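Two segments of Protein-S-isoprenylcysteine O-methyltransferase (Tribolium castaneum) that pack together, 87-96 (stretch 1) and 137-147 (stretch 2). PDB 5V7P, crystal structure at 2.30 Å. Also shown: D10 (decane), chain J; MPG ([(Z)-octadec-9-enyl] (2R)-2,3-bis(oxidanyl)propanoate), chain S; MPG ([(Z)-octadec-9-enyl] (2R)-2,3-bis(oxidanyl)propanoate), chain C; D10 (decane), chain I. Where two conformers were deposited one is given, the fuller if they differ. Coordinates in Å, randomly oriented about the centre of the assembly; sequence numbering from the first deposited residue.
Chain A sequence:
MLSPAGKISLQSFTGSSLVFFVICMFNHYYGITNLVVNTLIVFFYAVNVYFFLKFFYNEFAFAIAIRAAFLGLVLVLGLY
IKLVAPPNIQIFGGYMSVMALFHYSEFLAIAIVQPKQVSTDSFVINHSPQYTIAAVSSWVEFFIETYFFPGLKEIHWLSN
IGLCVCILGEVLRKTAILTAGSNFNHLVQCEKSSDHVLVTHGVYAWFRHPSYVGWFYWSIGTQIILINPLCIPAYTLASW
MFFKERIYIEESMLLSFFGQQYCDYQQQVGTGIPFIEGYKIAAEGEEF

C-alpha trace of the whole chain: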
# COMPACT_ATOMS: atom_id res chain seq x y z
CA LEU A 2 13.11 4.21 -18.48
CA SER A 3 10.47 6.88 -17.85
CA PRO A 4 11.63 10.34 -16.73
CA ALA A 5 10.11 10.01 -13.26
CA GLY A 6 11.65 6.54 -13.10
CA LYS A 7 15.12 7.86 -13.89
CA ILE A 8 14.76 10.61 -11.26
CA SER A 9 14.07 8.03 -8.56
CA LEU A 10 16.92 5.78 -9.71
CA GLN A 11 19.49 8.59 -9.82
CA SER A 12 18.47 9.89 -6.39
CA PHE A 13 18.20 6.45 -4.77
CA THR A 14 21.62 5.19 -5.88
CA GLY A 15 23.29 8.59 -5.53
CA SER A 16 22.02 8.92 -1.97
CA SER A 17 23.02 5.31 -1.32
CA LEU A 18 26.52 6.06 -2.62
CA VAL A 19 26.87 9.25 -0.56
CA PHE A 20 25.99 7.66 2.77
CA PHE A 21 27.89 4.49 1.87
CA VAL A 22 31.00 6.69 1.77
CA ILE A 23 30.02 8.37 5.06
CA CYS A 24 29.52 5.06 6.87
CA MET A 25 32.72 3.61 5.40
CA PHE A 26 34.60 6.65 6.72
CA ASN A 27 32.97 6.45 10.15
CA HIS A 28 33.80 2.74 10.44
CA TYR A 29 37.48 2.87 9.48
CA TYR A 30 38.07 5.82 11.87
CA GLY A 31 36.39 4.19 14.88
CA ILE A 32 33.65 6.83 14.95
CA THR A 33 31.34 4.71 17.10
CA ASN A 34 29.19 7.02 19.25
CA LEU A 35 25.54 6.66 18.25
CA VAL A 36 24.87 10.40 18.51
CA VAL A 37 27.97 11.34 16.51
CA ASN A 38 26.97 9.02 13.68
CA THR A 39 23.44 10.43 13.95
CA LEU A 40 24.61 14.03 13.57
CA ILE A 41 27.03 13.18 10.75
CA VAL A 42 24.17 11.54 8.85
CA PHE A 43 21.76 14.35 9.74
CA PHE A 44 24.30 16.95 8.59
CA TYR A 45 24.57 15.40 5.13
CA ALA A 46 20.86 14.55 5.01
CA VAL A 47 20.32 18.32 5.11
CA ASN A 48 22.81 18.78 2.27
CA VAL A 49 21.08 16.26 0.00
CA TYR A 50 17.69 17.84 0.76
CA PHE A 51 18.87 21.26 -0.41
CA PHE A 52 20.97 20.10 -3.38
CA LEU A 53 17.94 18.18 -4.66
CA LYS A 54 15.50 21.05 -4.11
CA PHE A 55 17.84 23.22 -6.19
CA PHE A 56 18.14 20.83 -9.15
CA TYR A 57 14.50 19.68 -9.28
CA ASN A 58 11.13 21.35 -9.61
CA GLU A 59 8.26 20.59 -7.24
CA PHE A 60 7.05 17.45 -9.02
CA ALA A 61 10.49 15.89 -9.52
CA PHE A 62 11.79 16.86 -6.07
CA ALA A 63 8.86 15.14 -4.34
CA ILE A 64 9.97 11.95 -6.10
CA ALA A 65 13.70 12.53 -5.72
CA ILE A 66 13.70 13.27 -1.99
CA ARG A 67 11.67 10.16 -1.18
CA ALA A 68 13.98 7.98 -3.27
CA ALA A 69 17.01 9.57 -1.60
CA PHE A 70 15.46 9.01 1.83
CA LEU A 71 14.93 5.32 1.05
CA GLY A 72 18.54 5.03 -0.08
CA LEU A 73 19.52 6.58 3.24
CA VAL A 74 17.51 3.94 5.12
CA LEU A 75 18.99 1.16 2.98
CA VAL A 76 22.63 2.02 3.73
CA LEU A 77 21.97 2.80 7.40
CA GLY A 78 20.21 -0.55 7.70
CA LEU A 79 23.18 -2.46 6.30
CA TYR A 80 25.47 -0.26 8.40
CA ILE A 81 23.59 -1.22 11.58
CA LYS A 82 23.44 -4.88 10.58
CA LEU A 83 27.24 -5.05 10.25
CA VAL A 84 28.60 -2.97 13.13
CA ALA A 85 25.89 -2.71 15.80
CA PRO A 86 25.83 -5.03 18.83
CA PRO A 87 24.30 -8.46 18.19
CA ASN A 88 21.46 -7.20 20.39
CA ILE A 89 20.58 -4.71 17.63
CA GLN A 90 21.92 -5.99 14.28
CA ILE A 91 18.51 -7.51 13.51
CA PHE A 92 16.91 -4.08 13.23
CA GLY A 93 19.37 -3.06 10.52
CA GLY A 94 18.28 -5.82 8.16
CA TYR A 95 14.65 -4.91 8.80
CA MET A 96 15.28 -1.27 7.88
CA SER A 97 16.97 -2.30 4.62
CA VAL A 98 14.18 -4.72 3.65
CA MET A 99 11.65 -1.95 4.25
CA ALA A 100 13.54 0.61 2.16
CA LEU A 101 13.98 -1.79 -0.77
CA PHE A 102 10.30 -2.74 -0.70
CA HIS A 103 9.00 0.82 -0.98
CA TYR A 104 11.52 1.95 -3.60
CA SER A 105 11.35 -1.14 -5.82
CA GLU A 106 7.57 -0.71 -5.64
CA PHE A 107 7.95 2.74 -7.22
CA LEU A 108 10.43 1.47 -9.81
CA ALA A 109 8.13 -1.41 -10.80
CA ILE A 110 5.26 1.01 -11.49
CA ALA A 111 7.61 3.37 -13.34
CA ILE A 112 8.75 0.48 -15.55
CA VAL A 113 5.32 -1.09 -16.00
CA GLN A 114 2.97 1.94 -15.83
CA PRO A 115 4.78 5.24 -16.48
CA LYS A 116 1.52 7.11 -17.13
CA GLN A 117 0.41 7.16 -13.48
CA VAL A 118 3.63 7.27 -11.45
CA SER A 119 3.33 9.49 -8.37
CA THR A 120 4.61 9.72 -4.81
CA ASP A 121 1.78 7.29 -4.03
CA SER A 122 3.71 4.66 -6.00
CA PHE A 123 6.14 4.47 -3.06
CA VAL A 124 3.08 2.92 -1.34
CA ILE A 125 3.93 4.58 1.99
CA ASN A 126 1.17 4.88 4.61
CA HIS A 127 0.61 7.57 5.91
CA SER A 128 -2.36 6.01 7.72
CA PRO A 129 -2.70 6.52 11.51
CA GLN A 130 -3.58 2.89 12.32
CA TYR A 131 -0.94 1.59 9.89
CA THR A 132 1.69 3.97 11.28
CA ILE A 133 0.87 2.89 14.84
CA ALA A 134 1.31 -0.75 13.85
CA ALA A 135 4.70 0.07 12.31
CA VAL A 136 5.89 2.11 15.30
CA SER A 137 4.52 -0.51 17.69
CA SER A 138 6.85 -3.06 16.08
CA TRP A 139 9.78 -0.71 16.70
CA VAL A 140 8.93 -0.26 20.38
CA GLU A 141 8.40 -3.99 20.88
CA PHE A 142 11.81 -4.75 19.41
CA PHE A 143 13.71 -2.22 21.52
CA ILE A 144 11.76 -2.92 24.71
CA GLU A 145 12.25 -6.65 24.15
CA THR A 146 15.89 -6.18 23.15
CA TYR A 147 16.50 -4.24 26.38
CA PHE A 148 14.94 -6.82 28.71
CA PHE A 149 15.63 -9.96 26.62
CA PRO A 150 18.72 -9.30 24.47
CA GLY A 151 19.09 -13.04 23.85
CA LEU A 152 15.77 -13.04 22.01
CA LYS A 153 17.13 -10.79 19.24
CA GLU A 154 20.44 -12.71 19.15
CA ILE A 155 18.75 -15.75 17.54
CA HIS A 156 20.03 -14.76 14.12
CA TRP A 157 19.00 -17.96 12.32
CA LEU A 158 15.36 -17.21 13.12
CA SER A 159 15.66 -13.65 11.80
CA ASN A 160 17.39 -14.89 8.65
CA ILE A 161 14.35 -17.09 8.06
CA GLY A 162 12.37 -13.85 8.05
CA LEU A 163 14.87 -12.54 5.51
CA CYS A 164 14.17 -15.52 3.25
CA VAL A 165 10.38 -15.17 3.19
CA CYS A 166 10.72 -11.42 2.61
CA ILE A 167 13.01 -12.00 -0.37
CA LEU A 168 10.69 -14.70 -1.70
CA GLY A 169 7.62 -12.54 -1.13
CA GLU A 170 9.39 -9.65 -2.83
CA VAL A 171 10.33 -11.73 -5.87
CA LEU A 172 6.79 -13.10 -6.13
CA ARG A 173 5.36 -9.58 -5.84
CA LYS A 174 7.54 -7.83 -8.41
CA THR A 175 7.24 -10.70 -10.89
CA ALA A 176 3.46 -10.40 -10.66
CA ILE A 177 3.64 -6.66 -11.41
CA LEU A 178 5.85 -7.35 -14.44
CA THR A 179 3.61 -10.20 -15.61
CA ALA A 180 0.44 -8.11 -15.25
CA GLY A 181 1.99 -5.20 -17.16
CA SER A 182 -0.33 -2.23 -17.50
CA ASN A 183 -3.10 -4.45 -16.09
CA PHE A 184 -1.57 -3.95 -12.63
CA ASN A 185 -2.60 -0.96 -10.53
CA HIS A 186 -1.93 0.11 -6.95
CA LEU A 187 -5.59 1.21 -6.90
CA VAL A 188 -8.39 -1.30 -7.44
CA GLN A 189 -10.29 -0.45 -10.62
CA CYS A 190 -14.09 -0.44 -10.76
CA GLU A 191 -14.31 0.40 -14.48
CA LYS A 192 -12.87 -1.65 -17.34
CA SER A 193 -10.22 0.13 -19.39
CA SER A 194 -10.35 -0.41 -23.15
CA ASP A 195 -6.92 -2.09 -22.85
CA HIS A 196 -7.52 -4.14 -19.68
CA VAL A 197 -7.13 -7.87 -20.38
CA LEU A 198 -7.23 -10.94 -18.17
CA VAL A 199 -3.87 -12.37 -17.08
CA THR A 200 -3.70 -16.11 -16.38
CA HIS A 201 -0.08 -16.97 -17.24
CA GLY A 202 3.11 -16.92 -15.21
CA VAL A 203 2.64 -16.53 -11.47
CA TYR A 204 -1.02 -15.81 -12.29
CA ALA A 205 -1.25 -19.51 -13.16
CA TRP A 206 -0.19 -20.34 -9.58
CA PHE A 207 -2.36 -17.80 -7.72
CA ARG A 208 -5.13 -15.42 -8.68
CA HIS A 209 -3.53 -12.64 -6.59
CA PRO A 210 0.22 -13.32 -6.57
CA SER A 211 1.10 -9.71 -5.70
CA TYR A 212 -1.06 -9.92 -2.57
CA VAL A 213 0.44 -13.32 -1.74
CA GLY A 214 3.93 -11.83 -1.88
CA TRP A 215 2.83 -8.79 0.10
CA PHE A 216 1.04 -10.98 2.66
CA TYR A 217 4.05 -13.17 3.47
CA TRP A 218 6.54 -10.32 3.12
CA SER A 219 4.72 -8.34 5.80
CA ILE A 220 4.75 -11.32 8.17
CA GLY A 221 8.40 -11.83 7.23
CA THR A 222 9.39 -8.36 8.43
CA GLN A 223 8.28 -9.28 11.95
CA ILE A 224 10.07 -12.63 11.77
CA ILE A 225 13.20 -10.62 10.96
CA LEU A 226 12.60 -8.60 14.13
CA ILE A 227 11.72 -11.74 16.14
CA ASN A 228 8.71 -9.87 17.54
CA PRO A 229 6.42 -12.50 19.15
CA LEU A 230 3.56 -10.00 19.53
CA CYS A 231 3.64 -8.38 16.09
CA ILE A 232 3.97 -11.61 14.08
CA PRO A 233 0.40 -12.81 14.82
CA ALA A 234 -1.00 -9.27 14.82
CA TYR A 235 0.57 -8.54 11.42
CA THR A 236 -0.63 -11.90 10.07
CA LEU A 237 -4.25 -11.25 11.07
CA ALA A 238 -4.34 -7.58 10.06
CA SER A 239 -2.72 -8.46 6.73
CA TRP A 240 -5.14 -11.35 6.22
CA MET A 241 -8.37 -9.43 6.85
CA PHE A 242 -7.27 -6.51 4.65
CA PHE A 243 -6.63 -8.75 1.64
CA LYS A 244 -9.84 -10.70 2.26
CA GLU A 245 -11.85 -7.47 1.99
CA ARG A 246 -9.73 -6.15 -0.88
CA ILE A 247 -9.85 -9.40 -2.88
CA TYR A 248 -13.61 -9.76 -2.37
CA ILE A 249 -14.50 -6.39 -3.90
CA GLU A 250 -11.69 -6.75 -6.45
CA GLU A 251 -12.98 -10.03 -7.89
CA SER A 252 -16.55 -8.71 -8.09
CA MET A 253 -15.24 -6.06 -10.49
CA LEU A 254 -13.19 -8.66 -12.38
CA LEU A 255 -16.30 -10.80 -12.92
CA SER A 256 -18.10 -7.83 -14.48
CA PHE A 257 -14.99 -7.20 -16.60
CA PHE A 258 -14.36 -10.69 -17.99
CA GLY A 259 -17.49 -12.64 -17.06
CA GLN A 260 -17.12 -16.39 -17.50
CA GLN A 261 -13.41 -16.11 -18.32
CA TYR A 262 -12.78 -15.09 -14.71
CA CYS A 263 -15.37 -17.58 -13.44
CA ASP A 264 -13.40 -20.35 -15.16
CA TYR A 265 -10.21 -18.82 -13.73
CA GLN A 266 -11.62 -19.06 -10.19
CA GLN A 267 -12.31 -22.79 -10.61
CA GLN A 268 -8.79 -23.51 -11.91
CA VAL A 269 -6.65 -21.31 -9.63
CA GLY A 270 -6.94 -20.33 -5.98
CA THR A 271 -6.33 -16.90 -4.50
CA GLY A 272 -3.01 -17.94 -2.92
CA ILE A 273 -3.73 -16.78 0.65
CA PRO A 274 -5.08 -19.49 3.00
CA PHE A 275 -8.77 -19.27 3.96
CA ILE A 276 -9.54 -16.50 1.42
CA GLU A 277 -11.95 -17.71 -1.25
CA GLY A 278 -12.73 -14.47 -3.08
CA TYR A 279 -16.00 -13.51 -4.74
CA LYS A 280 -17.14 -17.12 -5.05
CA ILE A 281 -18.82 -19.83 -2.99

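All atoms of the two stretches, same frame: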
# COMPACT_ATOMS: atom_id res chain seq x y z
N PRO A 87 25.22 -7.39 18.60
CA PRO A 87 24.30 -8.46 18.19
C PRO A 87 22.91 -8.28 18.75
O PRO A 87 21.95 -8.83 18.20
CB PRO A 87 24.97 -9.73 18.74
CG PRO A 87 25.82 -9.24 19.87
CD PRO A 87 26.30 -7.88 19.47
N ASN A 88 22.77 -7.52 19.84
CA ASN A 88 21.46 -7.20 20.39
C ASN A 88 20.62 -6.40 19.40
O ASN A 88 19.39 -6.43 19.47
CB ASN A 88 21.66 -6.41 21.69
CG ASN A 88 20.37 -6.20 22.44
OD1 ASN A 88 19.48 -7.05 22.42
ND2 ASN A 88 20.26 -5.07 23.12
N ILE A 89 21.26 -5.68 18.49
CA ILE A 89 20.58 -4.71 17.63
C ILE A 89 20.67 -5.04 16.15
O ILE A 89 19.81 -4.59 15.38
CB ILE A 89 21.12 -3.29 17.89
CG1 ILE A 89 21.24 -3.01 19.39
CG2 ILE A 89 20.24 -2.24 17.21
CD1 ILE A 89 19.93 -3.09 20.15
N GLN A 90 21.67 -5.81 15.71
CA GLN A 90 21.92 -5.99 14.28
C GLN A 90 20.66 -6.38 13.52
O GLN A 90 20.52 -6.04 12.34
CB GLN A 90 23.01 -7.04 14.07
CG GLN A 90 24.38 -6.60 14.53
CD GLN A 90 25.42 -7.69 14.41
OE1 GLN A 90 25.16 -8.84 14.76
NE2 GLN A 90 26.60 -7.34 13.92
N ILE A 91 19.74 -7.09 14.17
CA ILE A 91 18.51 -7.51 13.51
C ILE A 91 17.78 -6.32 12.92
O ILE A 91 17.28 -6.37 11.79
CB ILE A 91 17.62 -8.28 14.51
CG1 ILE A 91 18.33 -9.54 15.02
CG2 ILE A 91 16.30 -8.65 13.88
CD1 ILE A 91 18.83 -10.47 13.94
N PHE A 92 17.69 -5.22 13.68
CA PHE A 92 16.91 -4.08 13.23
C PHE A 92 17.47 -3.48 11.94
O PHE A 92 16.71 -2.94 11.13
CB PHE A 92 16.86 -3.02 14.33
CG PHE A 92 15.72 -2.06 14.19
CD1 PHE A 92 14.45 -2.40 14.64
CD2 PHE A 92 15.91 -0.82 13.61
CE1 PHE A 92 13.40 -1.51 14.51
CE2 PHE A 92 14.87 0.07 13.48
CZ PHE A 92 13.61 -0.28 13.93
N GLY A 93 18.78 -3.59 11.74
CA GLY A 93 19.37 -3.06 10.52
C GLY A 93 18.86 -3.76 9.27
O GLY A 93 18.53 -3.11 8.28
N GLY A 94 18.80 -5.09 9.30
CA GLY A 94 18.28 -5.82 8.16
C GLY A 94 16.82 -5.51 7.90
O GLY A 94 16.38 -5.47 6.74
N TYR A 95 16.04 -5.29 8.96
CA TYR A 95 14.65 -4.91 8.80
C TYR A 95 14.52 -3.57 8.10
O TYR A 95 13.71 -3.41 7.18
CB TYR A 95 13.97 -4.88 10.17
CG TYR A 95 12.73 -4.01 10.23
CD1 TYR A 95 11.49 -4.51 9.85
CD2 TYR A 95 12.79 -2.70 10.68
CE1 TYR A 95 10.36 -3.73 9.90
CE2 TYR A 95 11.66 -1.91 10.74
CZ TYR A 95 10.45 -2.42 10.35
OH TYR A 95 9.31 -1.64 10.40
N MET A 96 15.31 -2.58 8.53
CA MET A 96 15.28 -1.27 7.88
C MET A 96 15.58 -1.39 6.39
O MET A 96 14.90 -0.77 5.56
CB MET A 96 16.29 -0.34 8.54
CG MET A 96 15.92 0.08 9.95
SD MET A 96 17.28 0.92 10.80
CE MET A 96 17.71 2.19 9.62
N SER A 137 4.67 0.45 16.60
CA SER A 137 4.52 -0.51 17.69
C SER A 137 5.47 -1.69 17.53
O SER A 137 5.86 -2.32 18.52
CB SER A 137 3.08 -0.99 17.78
OG SER A 137 2.79 -1.93 16.76
N SER A 138 5.86 -2.01 16.29
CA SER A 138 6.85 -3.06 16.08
C SER A 138 8.25 -2.57 16.40
O SER A 138 9.12 -3.37 16.76
CB SER A 138 6.78 -3.58 14.65
OG SER A 138 7.44 -2.71 13.74
N TRP A 139 8.49 -1.26 16.29
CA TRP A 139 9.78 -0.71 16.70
C TRP A 139 9.91 -0.71 18.22
O TRP A 139 10.97 -1.04 18.75
CB TRP A 139 9.94 0.72 16.16
CG TRP A 139 9.81 0.85 14.68
CD1 TRP A 139 9.83 -0.16 13.76
CD2 TRP A 139 9.62 2.06 13.95
NE1 TRP A 139 9.67 0.36 12.50
CE2 TRP A 139 9.53 1.72 12.59
CE3 TRP A 139 9.51 3.41 14.31
CZ2 TRP A 139 9.35 2.67 11.59
CZ3 TRP A 139 9.32 4.35 13.32
CH2 TRP A 139 9.25 3.98 11.97
N VAL A 140 8.84 -0.33 18.93
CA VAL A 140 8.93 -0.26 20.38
C VAL A 140 9.02 -1.66 20.97
O VAL A 140 9.77 -1.89 21.93
CB VAL A 140 7.73 0.53 20.96
CG1 VAL A 140 7.60 1.88 20.27
CG2 VAL A 140 6.44 -0.26 20.85
N GLU A 141 8.28 -2.62 20.41
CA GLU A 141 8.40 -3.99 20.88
C GLU A 141 9.83 -4.48 20.77
O GLU A 141 10.39 -5.03 21.73
CB GLU A 141 7.46 -4.92 20.11
CG GLU A 141 7.56 -6.37 20.57
CD GLU A 141 6.72 -7.34 19.77
OE1 GLU A 141 5.92 -6.88 18.92
OE2 GLU A 141 6.85 -8.56 19.99
N PHE A 142 10.45 -4.29 19.60
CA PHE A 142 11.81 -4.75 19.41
C PHE A 142 12.74 -4.18 20.48
O PHE A 142 13.44 -4.93 21.17
CB PHE A 142 12.31 -4.36 18.01
CG PHE A 142 13.73 -4.77 17.74
CD1 PHE A 142 14.03 -6.03 17.25
CD2 PHE A 142 14.78 -3.89 18.00
CE1 PHE A 142 15.34 -6.40 17.01
CE2 PHE A 142 16.09 -4.26 17.76
CZ PHE A 142 16.37 -5.52 17.27
N PHE A 143 12.74 -2.86 20.64
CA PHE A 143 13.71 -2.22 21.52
C PHE A 143 13.38 -2.42 22.99
O PHE A 143 14.30 -2.49 23.82
CB PHE A 143 13.81 -0.73 21.19
CG PHE A 143 14.53 -0.45 19.91
CD1 PHE A 143 15.91 -0.58 19.84
CD2 PHE A 143 13.84 -0.09 18.77
CE1 PHE A 143 16.58 -0.34 18.65
CE2 PHE A 143 14.50 0.16 17.59
CZ PHE A 143 15.87 0.02 17.53
N ILE A 144 12.10 -2.53 23.35
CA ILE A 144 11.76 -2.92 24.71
C ILE A 144 12.17 -4.37 24.96
O ILE A 144 12.76 -4.70 25.99
CB ILE A 144 10.25 -2.71 24.97
CG1 ILE A 144 9.94 -1.21 25.03
CG2 ILE A 144 9.82 -3.40 26.28
CD1 ILE A 144 8.47 -0.87 25.24
N GLU A 145 11.88 -5.25 24.00
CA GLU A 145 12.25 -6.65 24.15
C GLU A 145 13.76 -6.84 24.08
O GLU A 145 14.31 -7.71 24.77
CB GLU A 145 11.56 -7.50 23.08
CG GLU A 145 10.08 -7.73 23.33
CD GLU A 145 9.41 -8.47 22.20
OE1 GLU A 145 10.04 -8.62 21.13
OE2 GLU A 145 8.25 -8.91 22.37
N THR A 146 14.44 -6.05 23.25
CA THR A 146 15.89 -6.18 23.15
C THR A 146 16.59 -5.64 24.40
O THR A 146 17.71 -6.06 24.70
CB THR A 146 16.41 -5.47 21.90
OG1 THR A 146 17.53 -6.19 21.37
CG2 THR A 146 16.83 -4.02 22.18
N TYR A 147 15.94 -4.74 25.13
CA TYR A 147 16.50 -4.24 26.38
C TYR A 147 16.37 -5.27 27.49
O TYR A 147 17.33 -5.54 28.21
CB TYR A 147 15.82 -2.93 26.77
CG TYR A 147 16.30 -2.34 28.08
CD1 TYR A 147 17.53 -1.70 28.17
CD2 TYR A 147 15.51 -2.42 29.22
CE1 TYR A 147 17.96 -1.16 29.36
CE2 TYR A 147 15.95 -1.88 30.42
CZ TYR A 147 17.17 -1.25 30.48
OH TYR A 147 17.60 -0.72 31.68
C1 D10 J . 13.81 3.61 13.80
C2 D10 J . 13.34 4.16 12.46
C3 D10 J . 13.08 3.01 11.48
C4 D10 J . 12.58 3.58 10.16
C5 D10 J . 12.29 2.46 9.17
C6 D10 J . 11.68 3.06 7.91
C7 D10 J . 11.45 1.96 6.87
C8 D10 J . 10.51 2.48 5.78
C9 D10 J . 11.20 3.58 4.98
C2 MPG S . 26.11 -9.73 8.03
C3 MPG S . 25.13 -8.72 7.42
C4 MPG S . 25.40 -8.55 5.93
C5 MPG S . 24.69 -9.66 5.15
C6 MPG S . 23.21 -9.32 5.01
C7 MPG S . 22.49 -10.39 4.19
C8 MPG S . 22.54 -11.76 4.86
C9 MPG S . 21.93 -11.68 6.26
C10 MPG S . 22.01 -12.67 7.12
C11 MPG S . 22.71 -13.99 6.79
C12 MPG S . 24.11 -13.99 7.40
C13 MPG S . 24.96 -15.05 6.71
C14 MPG S . 24.26 -16.41 6.80
O1 MPG S . 24.41 -10.08 9.68
C1 MPG S . 25.79 -9.93 9.51
CXD MPG S . 22.50 -9.89 11.34
O2 MPG S . 22.33 -9.86 12.73
C21 MPG S . 21.68 -11.02 10.74
O3 MPG S . 21.51 -12.04 11.69
O4 MPG S . 24.77 -10.25 11.89
CX3 MPG S . 23.98 -10.09 11.01
C2 MPG C . 1.49 -3.35 9.56
C3 MPG C . 1.30 -4.75 9.00
C4 MPG C . 0.47 -4.74 7.72
C5 MPG C . 0.54 -6.10 7.07
C6 MPG C . -0.41 -6.13 5.88
C7 MPG C . -0.01 -5.17 4.77
C8 MPG C . -1.30 -4.60 4.20
C9 MPG C . -1.00 -3.97 2.84
C10 MPG C . -1.08 -2.68 2.61
C11 MPG C . -1.50 -1.66 3.67
C12 MPG C . -0.82 -0.33 3.38
C13 MPG C . -1.40 0.30 2.11
C14 MPG C . -0.39 1.30 1.57
C15 MPG C . -1.02 2.14 0.46
C16 MPG C . -0.82 3.63 0.74
O1 MPG C . 3.64 -2.64 8.86
C1 MPG C . 2.29 -2.46 8.61
CXD MPG C . 5.89 -3.13 7.85
O2 MPG C . 6.52 -4.37 7.69
C21 MPG C . 6.38 -2.48 9.16
O3 MPG C . 7.11 -3.41 9.91
O4 MPG C . 3.85 -4.05 7.11
CX3 MPG C . 4.38 -3.33 7.89
C3 D10 I . 9.87 7.11 16.29
C4 D10 I . 9.74 6.32 17.58
C5 D10 I . 10.74 5.16 17.58
C6 D10 I . 10.61 4.37 18.88
C7 D10 I . 11.61 3.22 18.89
C8 D10 I . 11.63 2.56 20.27

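Phe-92 and Phe-142, which cover the most surface, organise this contact between two nearly antiparallel helices. The axes approach no closer than 11.4 Å, and aromatic rings fill much of the space between. Both phenylalanines point their CA-to-CB bonds toward the opposing stretch and adopt the t rotamer, bringing Phe-92 CD1 to 3.7 Å from Phe-142 CD2 with the ring planes at 44°, an oblique pairing.

Phe-92 is the hub. Phe-143 directs its edge at one face of the Phe-92 ring, Phe-143 CE2 lying 3.7 Å from Phe-92 CE1, while Phe-92 turns its own edge to the face of Trp-139 in an offset edge-to-face pair, with Phe-92 CZ 3.8 Å from Trp-139 CD1. The CA-to-CB bonds of Phe-143 and Trp-139 point sideways to the other stretch; both residues are in the m rotamer, and their ends come nearer. Around Phe-142, Ile-91 adds an aliphatic contact, its CB 3.9 Å from Phe-142 CE1.

Polar bonds lie toward each end of this apolar patch. Trp-139 NE1 donates to Tyr-95 OH at 2.9 Å, with an N-H...acceptor angle of 160°, giving the buried indole N-H an acceptor; the same hydroxyl hydrogen-bonds a bound lipid. At the other end, Thr-146 OG1 donates to Asn-88 O at 2.7 Å where the backbones come close, the CA atoms of Asn-88 and Thr-146 being 6.3 Å apart.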